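Local atomic coordinates of proteolytically activated form of PPO4 Tyrosinase (Agaricus bisporus var. bisporus H97, PDB entry 4OUA), a protein that uses a pair of copper ions to hydroxylate monophenols to o-diphenols and oxidise these to reactive o-quinones, the first step of melanin synthesis. Residues 50-55 against 95-100; 29-34 against 127-132. All coordinates share one frame; numbering follows the deposited sequence.

Interaction 1 (50-55 against 95-100). With NA (sodium ion), chain E.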
loop_
_atom_site.group_PDB
_atom_site.type_symbol
_atom_site.label_atom_id
_atom_site.label_comp_id
_atom_site.label_asym_id
_atom_site.label_seq_id
_atom_site.Cartn_x
_atom_site.Cartn_y
_atom_site.Cartn_z
ATOM N N PHE A 50 -0.992 6.791 12.394
ATOM C CA PHE A 50 0.140 7.706 12.299
ATOM C C PHE A 50 1.477 6.972 12.343
ATOM O O PHE A 50 2.351 7.213 11.510
ATOM C CB PHE A 50 0.083 8.746 13.420
ATOM C CG PHE A 50 1.191 9.756 13.363
ATOM C CD1 PHE A 50 1.087 10.872 12.550
ATOM C CD2 PHE A 50 2.340 9.588 14.118
ATOM C CE1 PHE A 50 2.106 11.803 12.492
ATOM C CE2 PHE A 50 3.362 10.515 14.064
ATOM C CZ PHE A 50 3.244 11.624 13.251
ATOM N N GLN A 51 1.636 6.080 13.316
ATOM C CA GLN A 51 2.879 5.333 13.464
ATOM C C GLN A 51 3.063 4.328 12.333
ATOM O O GLN A 51 4.187 4.048 11.918
ATOM C CB GLN A 51 2.923 4.620 14.817
ATOM C CG GLN A 51 3.197 5.545 15.991
ATOM C CD GLN A 51 4.559 6.207 15.901
ATOM O OE1 GLN A 51 5.579 5.536 15.747
ATOM N NE2 GLN A 51 4.582 7.532 15.989
ATOM N N LEU A 52 1.952 3.788 11.839
ATOM C CA LEU A 52 1.993 2.840 10.732
ATOM C C LEU A 52 2.453 3.520 9.446
ATOM O O LEU A 52 3.313 3.001 8.733
ATOM C CB LEU A 52 0.621 2.193 10.530
ATOM C CG LEU A 52 0.176 1.204 11.611
ATOM C CD1 LEU A 52 -1.237 0.705 11.343
ATOM C CD2 LEU A 52 1.148 0.035 11.709
ATOM N N SER A 53 1.877 4.681 9.152
ATOM C CA SER A 53 2.281 5.458 7.987
ATOM C C SER A 53 3.626 6.126 8.236
ATOM O O SER A 53 4.383 6.393 7.303
ATOM C CB SER A 53 1.226 6.510 7.644
ATOM O OG SER A 53 0.002 5.901 7.277
ATOM N N GLY A 54 3.913 6.392 9.505
ATOM C CA GLY A 54 5.162 7.019 9.894
ATOM C C GLY A 54 6.364 6.146 9.594
ATOM O O GLY A 54 7.482 6.637 9.487
ATOM N N ILE A 55 6.134 4.844 9.453
ATOM C CA ILE A 55 7.213 3.915 9.140
ATOM C C ILE A 55 7.860 4.247 7.799
ATOM O O ILE A 55 9.081 4.204 7.663
ATOM C CB ILE A 55 6.714 2.460 9.106
ATOM C CG1 ILE A 55 6.174 2.048 10.476
ATOM C CG2 ILE A 55 7.832 1.525 8.668
ATOM C CD1 ILE A 55 5.572 0.662 10.500
ATOM N N SER A 95 1.387 -5.638 4.821
ATOM C CA SER A 95 0.986 -6.752 5.672
ATOM C C SER A 95 0.754 -6.320 7.116
ATOM O O SER A 95 -0.214 -6.747 7.749
ATOM C CB SER A 95 2.036 -7.859 5.625
ATOM O OG SER A 95 2.199 -8.331 4.301
ATOM N N ILE A 96 1.644 -5.482 7.636
ATOM C CA ILE A 96 1.496 -4.991 9.000
ATOM C C ILE A 96 0.294 -4.060 9.081
ATOM O O ILE A 96 -0.449 -4.075 10.062
ATOM C CB ILE A 96 2.758 -4.256 9.493
ATOM C CG1 ILE A 96 2.612 -3.889 10.971
ATOM C CG2 ILE A 96 3.028 -3.017 8.654
ATOM C CD1 ILE A 96 2.362 -5.083 11.869
ATOM N N TYR A 97 0.102 -3.261 8.037
ATOM C CA TYR A 97 -1.040 -2.357 7.963
ATOM C C TYR A 97 -2.346 -3.137 7.919
ATOM O O TYR A 97 -3.259 -2.882 8.703
ATOM C CB TYR A 97 -0.934 -1.453 6.737
ATOM C CG TYR A 97 -2.033 -0.422 6.646
ATOM C CD1 TYR A 97 -1.934 0.785 7.325
ATOM C CD2 TYR A 97 -3.169 -0.652 5.881
ATOM C CE1 TYR A 97 -2.936 1.735 7.244
ATOM C CE2 TYR A 97 -4.176 0.290 5.794
ATOM C CZ TYR A 97 -4.054 1.482 6.475
ATOM O OH TYR A 97 -5.057 2.419 6.389
ATOM N N GLU A 98 -2.424 -4.082 6.988
ATOM C CA GLU A 98 -3.585 -4.952 6.853
ATOM C C GLU A 98 -3.855 -5.707 8.151
ATOM O O GLU A 98 -5.008 -5.904 8.537
ATOM C CB GLU A 98 -3.376 -5.938 5.703
ATOM C CG GLU A 98 -4.546 -6.868 5.456
ATOM C CD GLU A 98 -4.257 -7.891 4.374
ATOM O OE1 GLU A 98 -3.182 -8.529 4.426
ATOM O OE2 GLU A 98 -5.102 -8.052 3.468
ATOM N N GLN A 99 -2.783 -6.125 8.817
ATOM C CA GLN A 99 -2.884 -6.813 10.099
ATOM C C GLN A 99 -3.516 -5.915 11.159
ATOM O O GLN A 99 -4.551 -6.253 11.738
ATOM C CB GLN A 99 -1.501 -7.281 10.561
ATOM C CG GLN A 99 -1.463 -7.826 11.980
ATOM C CD GLN A 99 -0.049 -8.094 12.459
ATOM O OE1 GLN A 99 0.834 -8.423 11.668
ATOM N NE2 GLN A 99 0.173 -7.945 13.760
ATOM N N ILE A 100 -2.886 -4.773 11.405
ATOM C CA ILE A 100 -3.377 -3.816 12.388
ATOM C C ILE A 100 -4.778 -3.329 12.043
ATOM O O ILE A 100 -5.613 -3.138 12.928
ATOM C CB ILE A 100 -2.440 -2.602 12.504
ATOM C CG1 ILE A 100 -1.084 -3.031 13.066
ATOM C CG2 ILE A 100 -3.066 -1.527 13.376
ATOM C CD1 ILE A 100 -1.171 -3.697 14.424
HETATM NA NA NA E . 9.420 6.928 10.103
HETATM O O HOH W 1 9.017 5.133 11.613
HETATM O O HOH W 2 11.405 6.022 10.072
#

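Interaction 2 (29-34 against 127-132)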
loop_
_atom_site.group_PDB
_atom_site.type_symbol
_atom_site.label_atom_id
_atom_site.label_comp_id
_atom_site.label_asym_id
_atom_site.label_seq_id
_atom_site.Cartn_x
_atom_site.Cartn_y
_atom_site.Cartn_z
ATOM N N THR A 29 -18.215 -1.194 5.325
ATOM C CA THR A 29 -18.551 -0.673 6.646
ATOM C C THR A 29 -17.417 -0.901 7.639
ATOM O O THR A 29 -17.057 -0.003 8.400
ATOM C CB THR A 29 -19.830 -1.321 7.204
ATOM O OG1 THR A 29 -20.965 -0.879 6.449
ATOM C CG2 THR A 29 -20.021 -0.943 8.663
ATOM N N LEU A 30 -16.860 -2.108 7.627
ATOM C CA LEU A 30 -15.782 -2.458 8.544
ATOM C C LEU A 30 -14.526 -1.651 8.249
ATOM O O LEU A 30 -13.780 -1.292 9.160
ATOM C CB LEU A 30 -15.473 -3.956 8.470
ATOM C CG LEU A 30 -16.483 -4.893 9.136
ATOM C CD1 LEU A 30 -16.036 -6.343 9.010
ATOM C CD2 LEU A 30 -16.680 -4.514 10.596
ATOM N N TYR A 31 -14.303 -1.363 6.972
ATOM C CA TYR A 31 -13.124 -0.618 6.551
ATOM C C TYR A 31 -13.224 0.848 6.969
ATOM O O TYR A 31 -12.255 1.432 7.451
ATOM C CB TYR A 31 -12.931 -0.733 5.037
ATOM C CG TYR A 31 -11.588 -0.237 4.554
ATOM C CD1 TYR A 31 -10.454 -1.032 4.661
ATOM C CD2 TYR A 31 -11.453 1.026 3.991
ATOM C CE1 TYR A 31 -9.222 -0.584 4.222
ATOM C CE2 TYR A 31 -10.224 1.484 3.549
ATOM C CZ TYR A 31 -9.112 0.673 3.667
ATOM O OH TYR A 31 -7.886 1.120 3.231
ATOM N N ILE A 32 -14.402 1.436 6.783
ATOM C CA ILE A 32 -14.636 2.828 7.155
ATOM C C ILE A 32 -14.570 3.019 8.667
ATOM O O ILE A 32 -14.081 4.040 9.154
ATOM C CB ILE A 32 -16.001 3.326 6.646
ATOM C CG1 ILE A 32 -16.089 3.192 5.124
ATOM C CG2 ILE A 32 -16.235 4.767 7.075
ATOM C CD1 ILE A 32 -15.062 4.009 4.375
ATOM N N ARG A 33 -15.067 2.034 9.407
ATOM C CA ARG A 33 -15.032 2.086 10.862
ATOM C C ARG A 33 -13.616 1.886 11.393
ATOM O O ARG A 33 -13.146 2.652 12.233
ATOM C CB ARG A 33 -15.966 1.032 11.462
ATOM C CG ARG A 33 -17.444 1.300 11.234
ATOM C CD ARG A 33 -17.867 2.630 11.837
ATOM N NE ARG A 33 -19.316 2.721 12.001
ATOM C CZ ARG A 33 -19.955 3.805 12.436
ATOM N NH1 ARG A 33 -19.274 4.899 12.749
ATOM N NH2 ARG A 33 -21.275 3.794 12.555
ATOM N N ALA A 34 -12.940 0.853 10.896
ATOM C CA ALA A 34 -11.611 0.500 11.382
ATOM C C ALA A 34 -10.578 1.549 10.997
ATOM O O ALA A 34 -9.661 1.841 11.765
ATOM C CB ALA A 34 -11.199 -0.865 10.855
ATOM N N ARG A 127 -9.498 -7.815 4.059
ATOM C CA ARG A 127 -8.146 -7.625 3.550
ATOM C C ARG A 127 -8.040 -6.269 2.862
ATOM O O ARG A 127 -9.052 -5.678 2.490
ATOM C CB ARG A 127 -7.768 -8.744 2.575
ATOM C CG ARG A 127 -7.798 -10.144 3.166
ATOM C CD ARG A 127 -6.696 -10.342 4.192
ATOM N NE ARG A 127 -6.592 -11.736 4.613
ATOM C CZ ARG A 127 -7.343 -12.288 5.561
ATOM N NH1 ARG A 127 -8.259 -11.564 6.188
ATOM N NH2 ARG A 127 -7.181 -13.564 5.882
ATOM N N GLN A 128 -6.818 -5.779 2.688
ATOM C CA GLN A 128 -6.609 -4.482 2.055
ATOM C C GLN A 128 -6.913 -4.527 0.558
ATOM O O GLN A 128 -6.209 -5.190 -0.205
ATOM C CB GLN A 128 -5.175 -3.999 2.283
ATOM C CG GLN A 128 -4.850 -2.679 1.594
ATOM C CD GLN A 128 -5.750 -1.541 2.044
ATOM O OE1 GLN A 128 -6.308 -0.814 1.222
ATOM N NE2 GLN A 128 -5.889 -1.379 3.354
ATOM N N PRO A 129 -7.967 -3.814 0.133
ATOM C CA PRO A 129 -8.349 -3.735 -1.282
ATOM C C PRO A 129 -7.280 -3.040 -2.118
ATOM O O PRO A 129 -6.498 -2.258 -1.578
ATOM C CB PRO A 129 -9.641 -2.913 -1.251
ATOM C CG PRO A 129 -9.532 -2.096 -0.012
ATOM C CD PRO A 129 -8.828 -2.975 0.983
ATOM N N TYR A 130 -7.246 -3.322 -3.416
ATOM C CA TYR A 130 -6.234 -2.731 -4.284
ATOM C C TYR A 130 -6.857 -1.814 -5.326
ATOM O O TYR A 130 -7.989 -2.023 -5.763
ATOM C CB TYR A 130 -5.402 -3.820 -4.970
ATOM C CG TYR A 130 -6.185 -4.719 -5.904
ATOM C CD1 TYR A 130 -6.436 -4.338 -7.215
ATOM C CD2 TYR A 130 -6.659 -5.953 -5.480
ATOM C CE1 TYR A 130 -7.146 -5.156 -8.072
ATOM C CE2 TYR A 130 -7.369 -6.777 -6.331
ATOM C CZ TYR A 130 -7.610 -6.373 -7.626
ATOM O OH TYR A 130 -8.317 -7.189 -8.479
ATOM N N TRP A 131 -6.097 -0.797 -5.714
ATOM C CA TRP A 131 -6.530 0.188 -6.696
ATOM C C TRP A 131 -5.935 -0.139 -8.066
ATOM O O TRP A 131 -4.788 0.205 -8.352
ATOM C CB TRP A 131 -6.117 1.588 -6.235
ATOM C CG TRP A 131 -6.458 2.701 -7.175
ATOM C CD1 TRP A 131 -7.384 2.685 -8.177
ATOM C CD2 TRP A 131 -5.863 4.003 -7.198
ATOM N NE1 TRP A 131 -7.403 3.899 -8.822
ATOM C CE2 TRP A 131 -6.477 4.725 -8.239
ATOM C CE3 TRP A 131 -4.869 4.627 -6.439
ATOM C CZ2 TRP A 131 -6.131 6.038 -8.539
ATOM C CZ3 TRP A 131 -4.526 5.931 -6.739
ATOM C CH2 TRP A 131 -5.156 6.622 -7.780
ATOM N N ASP A 132 -6.719 -0.809 -8.905
ATOM C CA ASP A 132 -6.253 -1.236 -10.222
ATOM C C ASP A 132 -6.034 -0.040 -11.150
ATOM O O ASP A 132 -6.849 0.235 -12.033
ATOM C CB ASP A 132 -7.251 -2.214 -10.842
ATOM C CG ASP A 132 -6.627 -3.087 -11.914
ATOM O OD1 ASP A 132 -5.600 -2.682 -12.502
ATOM O OD2 ASP A 132 -7.168 -4.184 -12.167
#

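Interaction 1 (50-55 against 95-100)
Within the helical core of the tyrosinase di-copper domain, Leu-52 of the short helix 49-54 packs against Ile-96, Tyr-97 and Ile-100 of the long helix 86-109, a compact example of two helices joined through one projecting apolar side chain. The two segments run almost exactly antiparallel, at 170°, and their axes come no nearer than 10.6 Å, so the backbones do not meet and the leucine has to span the gap. Its CG lies anti to the carbonyl carbon (chi1 -71°), which carries the branch point toward the other helix. The two methyls then meet different sets of atoms. Leu-52 CD1 lies 3.5 Å from Ile-100 CG2, on the beta branch, and 4.1 Å from Tyr-97 CD1, obliquely to the ring. Leu-52 CD2 covers the other arm of the same isoleucine, 4.0 Å from Ile-100 CG1, and reaches back one helical turn to Ile-96 CG1 at 4.3 Å. Leu-52 thus rests over the two isoleucines, with the tyrosine ring beside it, and all four residues are buried. Facing away from this apolar seam, Gly-54 O binds a sodium ion at 2.0 Å; two waters and the carbonyl oxygens of Gly-57 and Pro-59 are its other ligands. The chain between these carbonyls includes His-56, a ligand of one copper, whose side chain is about 9 Å from that of Leu-52. A polar tie also joins the two helices, since Leu-52 O accepts a hydrogen bond from Tyr-93 OH. Further out, Tyr-97 stacks on Trp-279 of helix 277-295 and touches Leu-35 and Ile-38 of helix 25-39, so helix 86-109 meets three other helices around this contact.

Interaction 2 (29-34 against 127-132)
At the edge of the Tyr-31 ring, close to its plane, sits the amide of Gln-128, while Pro-129 comes to the same ring obliquely. Ring and amide planes are turned 67° against each other, so the two flat groups cross at a steep angle instead of stacking. This is helix-against-loop packing: Tyr-31 projects from helix 25-39 onto the extended segment that follows helix 116-125, and it is the one residue of 29-34 that makes the contact, a simple case of an aromatic side chain bridging a helix to irregular chain. With CG anti to the backbone N (chi1 -168°), the ring stands out toward the loop and places its hydroxyl near the amide, with Tyr-31 OH 3.6 Å from Gln-128 CD. The glutamine meets it by bending: its chain starts out extended from the backbone N but folds at chi2 (59°), bringing the amide round to the tyrosine. All three residues are buried. Leu-101 of helix 86-109 also packs on Tyr-31, while on the loop side Gln-128 O hydrogen-bonds to Ser-283 OG of helix 277-295. That helix carries His-282, a ligand of the second copper, and the side chain of Gln-128 is about 8 Å from that of His-282; the contact therefore belongs to the surroundings of the copper site without supplying a ligand. The apolar part of the junction is small, with Pro-129 CD 4.0 Å from Tyr-31 CE1.

From the N terminus the chain first passes residues 29-34 on helix 25-39, goes on to the next helix, 49-54, and then reaches helix 86-109, where interaction 1 closes the inner loop of 39 intervening residues. Only after helix 116-125 do residues 127-132 return to helix 25-39, so that interaction 2 closes an outer loop of 92 residues enclosing the first. The two sites, with centres 14 Å apart, meet along helix 86-109: Glu-98 OE2 probably accepts a hydrogen bond from Gln-128 N at 3.0 Å, and the Tyr-97 ring packs beside the Gln-128 amide. Together they tie three helices and a loop into one core.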